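Local coordinates for protein possible thiol-disulfide isomerase (Cytophaga hutchinsonii, PDB 3HCZ) that probably catalyses thiol-disulfide exchange, as a thioredoxin-fold domain of a possible thiol-disulfide isomerase, at residues 29-35 against 63-68; 52-56 against 131-135. All blocks are in the same frame, centred on the assembly; numbering follows the deposited sequence. Where two conformers were deposited one is given.

The two contacts belong to one layered unit: contact 1 pairs strands 33-39 and 65-71 within the sheet, and contact 2 packs helix 49-60, which connects those strands, against the start of helix 134-147. Backbone hydrogen bonds dominate contact 1, whereas contact 2 rests on side chains: aliphatic carbons over aromatic rings and one indole-to-carboxylate bond. Both grade from buried to exposed, contact 1 from its strands to the sulfate-bound turn, contact 2 from Leu53, Trp56 and Leu134 to Lys52 and Asp135. They meet in the core between sheet and helices, where Ile65 CD1 lies 3.9 Å from Trp56 CH2 and Ile35 CD1 4.2 Å from Leu134 CD2.

Contact 1: 29-35 against 63-68; sequences VQAKYTI and KGIQVY. With SO4 (sulfate ion), chain E.
Two neighbouring parallel strands of a thioredoxin-like sheet, 33-35 and 65-68, form the strand pair of a beta-alpha-beta unit whose crossover is helix 49-60. Their axes approach to 4.6 Å at 28°, with Tyr33 opposite Ile65, Thr34 opposite Gln66 and Ile35 opposite Val67.

Four backbone hydrogen bonds set this register: Tyr33 N to Gly64 O (3.1 Å), Gln66 N to Tyr33 O (3.1 Å), Ile35 N to Gln66 O (2.8 Å) and Tyr68 N to Ile35 O (2.8 Å). Lys32 (phi/psi -59/-41) breaks the extended course before its strand; Gly64 (91/44) precedes the other, where a CB would jam against the preceding carbonyl.

On the face turned to helix 49-60, Ile35 CG1 meets Ile65 CG2 at 3.8 Å, and Ile35 CB meets Val67 CG2 at 4.0 Å. Tyr33 (m) puts its ring edge 4.0 Å from Ile65, CD2 to CG1; its hydroxyl is hydrogen-bonded to Glu142.

On the other face, Val29 CG2 touches Tyr68 CD1 at 3.8 Å and Ala31 CB packs on Gln66 CB at 3.9 Å. Gln66 (chi1 t) turns at chi2 p, so its OE1 accepts from Val67 N at 2.8 Å.

At the exposed end, a sulfate probably from the crystallisation liquor accepts a hydrogen bond from Lys32 N to its O4, 2.8 Å.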
ATOM      1  N   VAL A  29     -11.629   0.855   3.087  1.00 15.79           N
ATOM      2  CA  VAL A  29     -11.382   0.734   1.666  1.00 16.91           C
ATOM      3  C   VAL A  29     -12.205  -0.438   1.140  1.00 17.29           C
ATOM      4  O   VAL A  29     -12.186  -1.508   1.747  1.00 18.11           O
ATOM      5  CB  VAL A  29      -9.898   0.542   1.362  1.00 17.71           C
ATOM      6  CG1 VAL A  29      -9.699   0.295  -0.150  1.00 18.68           C
ATOM      7  CG2 VAL A  29      -9.139   1.843   1.812  1.00 18.12           C
ATOM      8  N   GLN A  30     -12.924  -0.204   0.057  1.00 16.47           N
ATOM      9  CA  GLN A  30     -13.652  -1.224  -0.659  0.50 17.59           C
ATOM     10  C   GLN A  30     -12.986  -1.593  -1.911  1.00 17.33           C
ATOM     11  O   GLN A  30     -13.025  -0.852  -2.838  1.00 18.06           O
ATOM     12  CB  GLN A  30     -14.988  -0.718  -1.133  0.50 18.42           C
ATOM     13  CG  GLN A  30     -15.678   0.053  -0.203  0.50 20.41           C
ATOM     14  CD  GLN A  30     -16.602  -0.783   0.517  0.50 23.75           C
ATOM     15  OE1 GLN A  30     -16.200  -1.456   1.424  0.50 25.90           O
ATOM     16  NE2 GLN A  30     -17.864  -0.784   0.114  0.50 24.57           N
ATOM     17  N   ALA A  31     -12.447  -2.777  -1.957  1.00 16.53           N
ATOM     18  CA  ALA A  31     -11.760  -3.221  -3.169  1.00 15.85           C
ATOM     19  C   ALA A  31     -11.571  -4.741  -3.114  1.00 15.71           C
ATOM     20  O   ALA A  31     -11.355  -5.311  -2.037  1.00 15.89           O
ATOM     21  CB  ALA A  31     -10.343  -2.523  -3.260  1.00 15.92           C
ATOM     22  N   LYS A  32     -11.618  -5.387  -4.276  1.00 15.31           N
ATOM     23  CA  LYS A  32     -11.396  -6.815  -4.354  1.00 15.01           C
ATOM     24  C   LYS A  32      -9.992  -7.164  -3.798  1.00 15.27           C
ATOM     25  O   LYS A  32      -9.823  -8.188  -3.083  1.00 15.28           O
ATOM     26  CB  LYS A  32     -11.548  -7.304  -5.800  1.00 15.03           C
ATOM     27  CG  LYS A  32     -11.214  -8.770  -5.962  1.00 16.37           C
ATOM     28  CD  LYS A  32     -11.492  -9.228  -7.376  1.00 18.72           C
ATOM     29  CE  LYS A  32     -11.352 -10.711  -7.434  1.00 22.32           C
ATOM     30  NZ  LYS A  32     -11.377 -11.208  -8.831  1.00 26.12           N
ATOM     31  N   TYR A  33      -8.981  -6.335  -4.125  1.00 13.81           N
ATOM     32  CA  TYR A  33      -7.626  -6.509  -3.548  1.00 13.77           C
ATOM     33  C   TYR A  33      -7.163  -5.129  -3.176  1.00 14.10           C
ATOM     34  O   TYR A  33      -7.434  -4.180  -3.928  1.00 13.37           O
ATOM     35  CB  TYR A  33      -6.577  -7.009  -4.547  1.00 13.79           C
ATOM     36  CG  TYR A  33      -6.884  -8.372  -5.038  1.00 15.44           C
ATOM     37  CD1 TYR A  33      -6.728  -9.488  -4.206  1.00 14.60           C
ATOM     38  CD2 TYR A  33      -7.364  -8.559  -6.331  1.00 16.97           C
ATOM     39  CE1 TYR A  33      -7.074 -10.803  -4.689  1.00 15.01           C
ATOM     40  CE2 TYR A  33      -7.698  -9.849  -6.806  1.00 16.42           C
ATOM     41  CZ  TYR A  33      -7.533 -10.953  -5.972  1.00 17.10           C
ATOM     42  OH  TYR A  33      -7.866 -12.219  -6.452  1.00 15.73           O
ATOM     43  N   THR A  34      -6.506  -5.024  -2.023  1.00 14.10           N
ATOM     44  CA  THR A  34      -5.825  -3.789  -1.629  0.70 14.18           C
ATOM     45  C   THR A  34      -4.333  -4.057  -1.558  1.00 15.54           C
ATOM     46  O   THR A  34      -3.889  -4.984  -0.857  1.00 15.52           O
ATOM     47  CB  THR A  34      -6.282  -3.232  -0.247  0.70 14.11           C
ATOM     48  OG1 THR A  34      -7.688  -3.028  -0.270  0.70 14.87           O
ATOM     49  CG2 THR A  34      -5.532  -1.870   0.112  0.70 10.88           C
ATOM     50  N   ILE A  35      -3.556  -3.249  -2.283  1.00 14.89           N
ATOM     51  CA  ILE A  35      -2.115  -3.285  -2.194  0.50 14.74           C
ATOM     52  C   ILE A  35      -1.718  -2.287  -1.092  1.00 15.84           C
ATOM     53  O   ILE A  35      -1.952  -1.080  -1.231  1.00 16.84           O
ATOM     54  CB  ILE A  35      -1.458  -2.902  -3.551  0.50 13.63           C
ATOM     55  CG1 ILE A  35      -2.093  -3.668  -4.727  0.50 12.75           C
ATOM     56  CG2 ILE A  35       0.068  -3.098  -3.503  0.50 14.93           C
ATOM     57  CD1 ILE A  35      -2.136  -5.179  -4.543  0.50  9.50           C
ATOM     58  N   LYS A  63      -9.686  -4.183 -12.586  1.00 26.17           N
ATOM     59  CA  LYS A  63      -9.811  -5.519 -11.957  1.00 26.56           C
ATOM     60  C   LYS A  63     -10.353  -5.470 -10.506  1.00 26.81           C
ATOM     61  O   LYS A  63     -10.551  -6.532  -9.890  1.00 27.88           O
ATOM     62  CB  LYS A  63      -8.442  -6.191 -11.849  1.00 27.02           C
ATOM     63  CG  LYS A  63      -7.867  -6.890 -13.071  1.00 28.49           C
ATOM     64  CD  LYS A  63      -6.486  -7.481 -12.672  1.00 29.98           C
ATOM     65  CE  LYS A  63      -5.771  -8.180 -13.820  1.00 31.74           C
ATOM     66  NZ  LYS A  63      -5.785  -7.349 -15.063  1.00 33.14           N
ATOM     67  N   GLY A  64     -10.552  -4.272  -9.941  1.00 25.47           N
ATOM     68  CA  GLY A  64     -10.983  -4.123  -8.553  1.00 23.34           C
ATOM     69  C   GLY A  64      -9.839  -3.997  -7.547  1.00 22.69           C
ATOM     70  O   GLY A  64      -9.893  -4.607  -6.475  1.00 22.74           O
ATOM     71  N   ILE A  65      -8.819  -3.186  -7.862  1.00 20.23           N
ATOM     72  CA  ILE A  65      -7.598  -3.114  -7.018  1.00 18.57           C
ATOM     73  C   ILE A  65      -7.337  -1.684  -6.622  1.00 17.40           C
ATOM     74  O   ILE A  65      -7.295  -0.809  -7.483  1.00 17.33           O
ATOM     75  CB  ILE A  65      -6.388  -3.677  -7.779  1.00 18.83           C
ATOM     76  CG1 ILE A  65      -6.684  -5.113  -8.184  1.00 17.82           C
ATOM     77  CG2 ILE A  65      -5.135  -3.573  -6.937  1.00 16.88           C
ATOM     78  CD1 ILE A  65      -5.757  -5.675  -9.231  1.00 19.12           C
ATOM     79  N   GLN A  66      -7.244  -1.428  -5.321  1.00 15.54           N
ATOM     80  CA  GLN A  66      -6.808  -0.117  -4.837  1.00 15.63           C
ATOM     81  C   GLN A  66      -5.384  -0.239  -4.264  1.00 15.20           C
ATOM     82  O   GLN A  66      -5.015  -1.309  -3.728  1.00 15.13           O
ATOM     83  CB  GLN A  66      -7.807   0.456  -3.794  1.00 15.97           C
ATOM     84  CG  GLN A  66      -7.409   1.846  -3.189  1.00 15.36           C
ATOM     85  CD  GLN A  66      -7.290   2.900  -4.255  1.00 19.60           C
ATOM     86  OE1 GLN A  66      -6.260   3.004  -4.923  1.00 19.90           O
ATOM     87  NE2 GLN A  66      -8.365   3.677  -4.461  1.00 19.65           N
ATOM     88  N   VAL A  67      -4.598   0.837  -4.349  1.00 14.31           N
ATOM     89  CA  VAL A  67      -3.332   0.913  -3.598  1.00 14.28           C
ATOM     90  C   VAL A  67      -3.527   1.914  -2.443  1.00 15.35           C
ATOM     91  O   VAL A  67      -3.926   3.073  -2.658  1.00 15.59           O
ATOM     92  CB  VAL A  67      -2.139   1.374  -4.460  1.00 14.19           C
ATOM     93  CG1 VAL A  67      -0.847   1.510  -3.593  1.00 14.62           C
ATOM     94  CG2 VAL A  67      -1.901   0.413  -5.666  1.00 13.86           C
ATOM     95  N   TYR A  68      -3.296   1.408  -1.231  1.00 14.85           N
ATOM     96  CA  TYR A  68      -3.302   2.219  -0.021  1.00 14.05           C
ATOM     97  C   TYR A  68      -1.843   2.604   0.098  1.00 14.77           C
ATOM     98  O   TYR A  68      -1.012   1.822   0.649  1.00 14.18           O
ATOM     99  CB  TYR A  68      -3.806   1.370   1.161  1.00 13.97           C
ATOM    100  CG  TYR A  68      -4.186   2.194   2.387  1.00 14.65           C
ATOM    101  CD1 TYR A  68      -5.465   2.755   2.494  1.00 15.29           C
ATOM    102  CD2 TYR A  68      -3.298   2.341   3.444  1.00 13.59           C
ATOM    103  CE1 TYR A  68      -5.831   3.505   3.626  1.00 16.44           C
ATOM    104  CE2 TYR A  68      -3.662   3.081   4.606  1.00 16.01           C
ATOM    105  CZ  TYR A  68      -4.920   3.657   4.670  1.00 14.60           C
ATOM    106  OH  TYR A  68      -5.251   4.391   5.806  1.00 13.74           O
TER
HETATM  107  S   SO4 E   4     -14.009  -3.098  -6.772  0.60 66.87           S
HETATM  108  O1  SO4 E   4     -14.671  -3.535  -7.999  0.60 66.49           O
HETATM  109  O2  SO4 E   4     -13.105  -1.996  -7.096  0.60 66.78           O
HETATM  110  O3  SO4 E   4     -15.015  -2.592  -5.841  0.60 66.74           O
HETATM  111  O4  SO4 E   4     -13.269  -4.204  -6.163  0.60 64.27           O

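Contact 2: 52-56 against 131-135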
ATOM      1  N   LYS A  52       6.520   2.836 -10.854  1.00 15.65           N
ATOM      2  CA  LYS A  52       6.248   1.623 -11.587  1.00 16.48           C
ATOM      3  C   LYS A  52       5.006   0.893 -11.066  1.00 15.76           C
ATOM      4  O   LYS A  52       4.258   0.312 -11.845  1.00 16.09           O
ATOM      5  CB  LYS A  52       7.457   0.691 -11.571  1.00 16.84           C
ATOM      6  CG  LYS A  52       8.537   1.153 -12.557  1.00 20.97           C
ATOM      7  CD  LYS A  52       9.753   0.244 -12.514  1.00 26.18           C
ATOM      8  CE  LYS A  52      10.746   0.549 -13.627  1.00 28.10           C
ATOM      9  NZ  LYS A  52      10.247   0.089 -14.960  1.00 32.34           N
ATOM     10  N   LEU A  53       4.818   0.890  -9.745  1.00 15.56           N
ATOM     11  CA  LEU A  53       3.601   0.336  -9.151  1.00 15.19           C
ATOM     12  C   LEU A  53       2.416   1.176  -9.632  1.00 15.36           C
ATOM     13  O   LEU A  53       1.335   0.647  -9.888  1.00 14.73           O
ATOM     14  CB  LEU A  53       3.667   0.353  -7.612  1.00 14.52           C
ATOM     15  CG  LEU A  53       2.432  -0.262  -6.924  1.00 15.30           C
ATOM     16  CD1 LEU A  53       2.212  -1.747  -7.330  1.00 16.28           C
ATOM     17  CD2 LEU A  53       2.497  -0.103  -5.396  1.00 17.70           C
ATOM     18  N   TYR A  54       2.623   2.486  -9.752  1.00 14.75           N
ATOM     19  CA  TYR A  54       1.523   3.363 -10.210  1.00 15.22           C
ATOM     20  C   TYR A  54       1.133   2.999 -11.635  1.00 16.12           C
ATOM     21  O   TYR A  54      -0.050   2.863 -11.924  1.00 16.39           O
ATOM     22  CB  TYR A  54       1.865   4.846 -10.069  1.00 14.92           C
ATOM     23  CG  TYR A  54       0.653   5.751 -10.271  1.00 14.92           C
ATOM     24  CD1 TYR A  54      -0.211   6.028  -9.203  1.00 15.35           C
ATOM     25  CD2 TYR A  54       0.370   6.289 -11.520  1.00 14.64           C
ATOM     26  CE1 TYR A  54      -1.350   6.861  -9.391  1.00 16.03           C
ATOM     27  CE2 TYR A  54      -0.731   7.112 -11.717  1.00 14.92           C
ATOM     28  CZ  TYR A  54      -1.592   7.388 -10.622  1.00 14.96           C
ATOM     29  OH  TYR A  54      -2.680   8.203 -10.801  1.00 14.87           O
ATOM     30  N   ASP A  55       2.128   2.806 -12.510  1.00 16.87           N
ATOM     31  CA  ASP A  55       1.874   2.395 -13.875  1.00 17.85           C
ATOM     32  C   ASP A  55       1.142   1.068 -13.908  1.00 17.49           C
ATOM     33  O   ASP A  55       0.201   0.915 -14.673  1.00 17.84           O
ATOM     34  CB  ASP A  55       3.170   2.232 -14.657  1.00 18.81           C
ATOM     35  CG  ASP A  55       3.889   3.530 -14.884  1.00 22.55           C
ATOM     36  OD1 ASP A  55       3.267   4.623 -14.873  1.00 25.17           O
ATOM     37  OD2 ASP A  55       5.112   3.440 -15.110  1.00 29.31           O
ATOM     38  N   TRP A  56       1.599   0.117 -13.091  1.00 17.43           N
ATOM     39  CA  TRP A  56       0.937  -1.196 -12.964  1.00 17.46           C
ATOM     40  C   TRP A  56      -0.535  -1.031 -12.516  1.00 17.31           C
ATOM     41  O   TRP A  56      -1.426  -1.671 -13.060  1.00 16.08           O
ATOM     42  CB  TRP A  56       1.721  -2.117 -12.009  1.00 17.79           C
ATOM     43  CG  TRP A  56       1.007  -3.432 -11.754  1.00 19.69           C
ATOM     44  CD1 TRP A  56       1.179  -4.620 -12.434  1.00 21.83           C
ATOM     45  CD2 TRP A  56      -0.012  -3.682 -10.769  1.00 21.26           C
ATOM     46  NE1 TRP A  56       0.331  -5.584 -11.930  1.00 21.71           N
ATOM     47  CE2 TRP A  56      -0.417  -5.036 -10.920  1.00 21.09           C
ATOM     48  CE3 TRP A  56      -0.637  -2.886  -9.785  1.00 18.99           C
ATOM     49  CZ2 TRP A  56      -1.395  -5.622 -10.106  1.00 22.72           C
ATOM     50  CZ3 TRP A  56      -1.624  -3.469  -8.978  1.00 20.62           C
ATOM     51  CH2 TRP A  56      -1.996  -4.826  -9.155  1.00 21.50           C
ATOM     52  N   TYR A 131       6.770  -5.351  -6.643  1.00 21.06           N
ATOM     53  CA  TYR A 131       5.698  -5.041  -7.618  1.00 21.38           C
ATOM     54  C   TYR A 131       5.828  -5.892  -8.911  1.00 20.31           C
ATOM     55  O   TYR A 131       4.829  -6.216  -9.550  1.00 20.71           O
ATOM     56  CB  TYR A 131       5.676  -3.528  -7.964  1.00 22.41           C
ATOM     57  CG  TYR A 131       6.697  -3.181  -9.043  1.00 24.42           C
ATOM     58  CD1 TYR A 131       6.388  -3.319 -10.395  1.00 24.94           C
ATOM     59  CD2 TYR A 131       7.984  -2.790  -8.702  1.00 28.84           C
ATOM     60  CE1 TYR A 131       7.304  -3.066 -11.361  1.00 27.39           C
ATOM     61  CE2 TYR A 131       8.924  -2.507  -9.678  1.00 29.46           C
ATOM     62  CZ  TYR A 131       8.569  -2.658 -11.002  1.00 30.09           C
ATOM     63  OH  TYR A 131       9.497  -2.386 -11.978  1.00 34.70           O
ATOM     64  N   GLU A 132       7.051  -6.283  -9.279  1.00 19.92           N
ATOM     65  CA  GLU A 132       7.250  -6.974 -10.533  1.00 19.86           C
ATOM     66  C   GLU A 132       6.734  -8.407 -10.462  1.00 18.77           C
ATOM     67  O   GLU A 132       6.611  -9.058 -11.491  1.00 17.55           O
ATOM     68  CB  GLU A 132       8.716  -6.919 -11.012  1.00 20.62           C
ATOM     69  CG  GLU A 132       9.660  -7.805 -10.276  1.00 24.79           C
ATOM     70  CD  GLU A 132      10.218  -7.169  -9.002  1.00 31.90           C
ATOM     71  OE1 GLU A 132       9.632  -6.195  -8.460  1.00 28.90           O
ATOM     72  OE2 GLU A 132      11.278  -7.666  -8.540  1.00 36.49           O
ATOM     73  N   ASN A 133       6.422  -8.883  -9.250  1.00 17.44           N
ATOM     74  CA  ASN A 133       5.850 -10.219  -9.067  1.00 18.28           C
ATOM     75  C   ASN A 133       4.334 -10.251  -8.843  1.00 17.88           C
ATOM     76  O   ASN A 133       3.738 -11.314  -8.713  1.00 17.63           O
ATOM     77  CB  ASN A 133       6.596 -10.966  -7.950  1.00 17.83           C
ATOM     78  CG  ASN A 133       8.044 -11.240  -8.317  1.00 19.92           C
ATOM     79  OD1 ASN A 133       8.956 -10.966  -7.547  1.00 22.32           O
ATOM     80  ND2 ASN A 133       8.261 -11.722  -9.524  1.00 20.78           N
ATOM     81  N   LEU A 134       3.707  -9.081  -8.847  1.00 18.79           N
ATOM     82  CA  LEU A 134       2.254  -8.988  -8.630  1.00 19.79           C
ATOM     83  C   LEU A 134       1.348  -9.733  -9.627  1.00 20.26           C
ATOM     84  O   LEU A 134       0.384 -10.402  -9.205  1.00 19.54           O
ATOM     85  CB  LEU A 134       1.822  -7.515  -8.593  1.00 19.87           C
ATOM     86  CG  LEU A 134       2.036  -6.726  -7.323  1.00 19.47           C
ATOM     87  CD1 LEU A 134       1.727  -5.291  -7.667  1.00 17.77           C
ATOM     88  CD2 LEU A 134       1.084  -7.225  -6.227  1.00 18.73           C
ATOM     89  N   ASP A 135       1.635  -9.621 -10.932  1.00 20.79           N
ATOM     90  CA  ASP A 135       0.759 -10.225 -11.934  1.00 21.40           C
ATOM     91  C   ASP A 135       0.749 -11.711 -11.714  1.00 21.28           C
ATOM     92  O   ASP A 135      -0.316 -12.343 -11.659  1.00 20.86           O
ATOM     93  CB  ASP A 135       1.238  -9.929 -13.368  1.00 22.55           C
ATOM     94  CG  ASP A 135       0.752  -8.592 -13.888  1.00 25.09           C
ATOM     95  OD1 ASP A 135      -0.184  -7.998 -13.310  1.00 27.31           O
ATOM     96  OD2 ASP A 135       1.305  -8.141 -14.912  1.00 30.99           O
TER
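This is a side-chain packing contact between helix 49-60 and the start of helix 134-147, on the side of the sheet where strand residues Ile65 and Val67 meet Trp56 and Leu53. The backbones come closest at Leu53 and Tyr131, whose CA atoms are 6.0 Å apart; no backbone hydrogen bond joins the segments, and side chains make the contact.

Leu134 is the central wedge. Its CD1 sits 3.7 Å from the centroid of the six-membered ring of Trp56, almost on the ring normal, a CH-pi contact, and the same methyl lies 3.6 Å from Leu53 CD1. Leucine suits the place because it is apolar and its branched end sends CD1 onto the indole face and Leu53, with CD2 toward Ile35 of the sheet. Leu53 CD1 also reaches Tyr131 CB at 3.9 Å.

Tryptophan buries a broad apolar face yet carries one polar group, and here Trp56 NE1 donates to Asp135 OD1 at 2.8 Å, near the plane of the ring. The indole nitrogen thus finds an acceptor on an exposed carboxylate.

Nearer solvent, Lys52 CB lies over the face of the Tyr131 ring, 3.9 Å from its centroid, a second CH-pi contact.

Packing of the helix of the beta-alpha-beta crossover, 49-60, beside the C-terminal helix, both on one face of the central sheet, is typical of the thioredoxin fold.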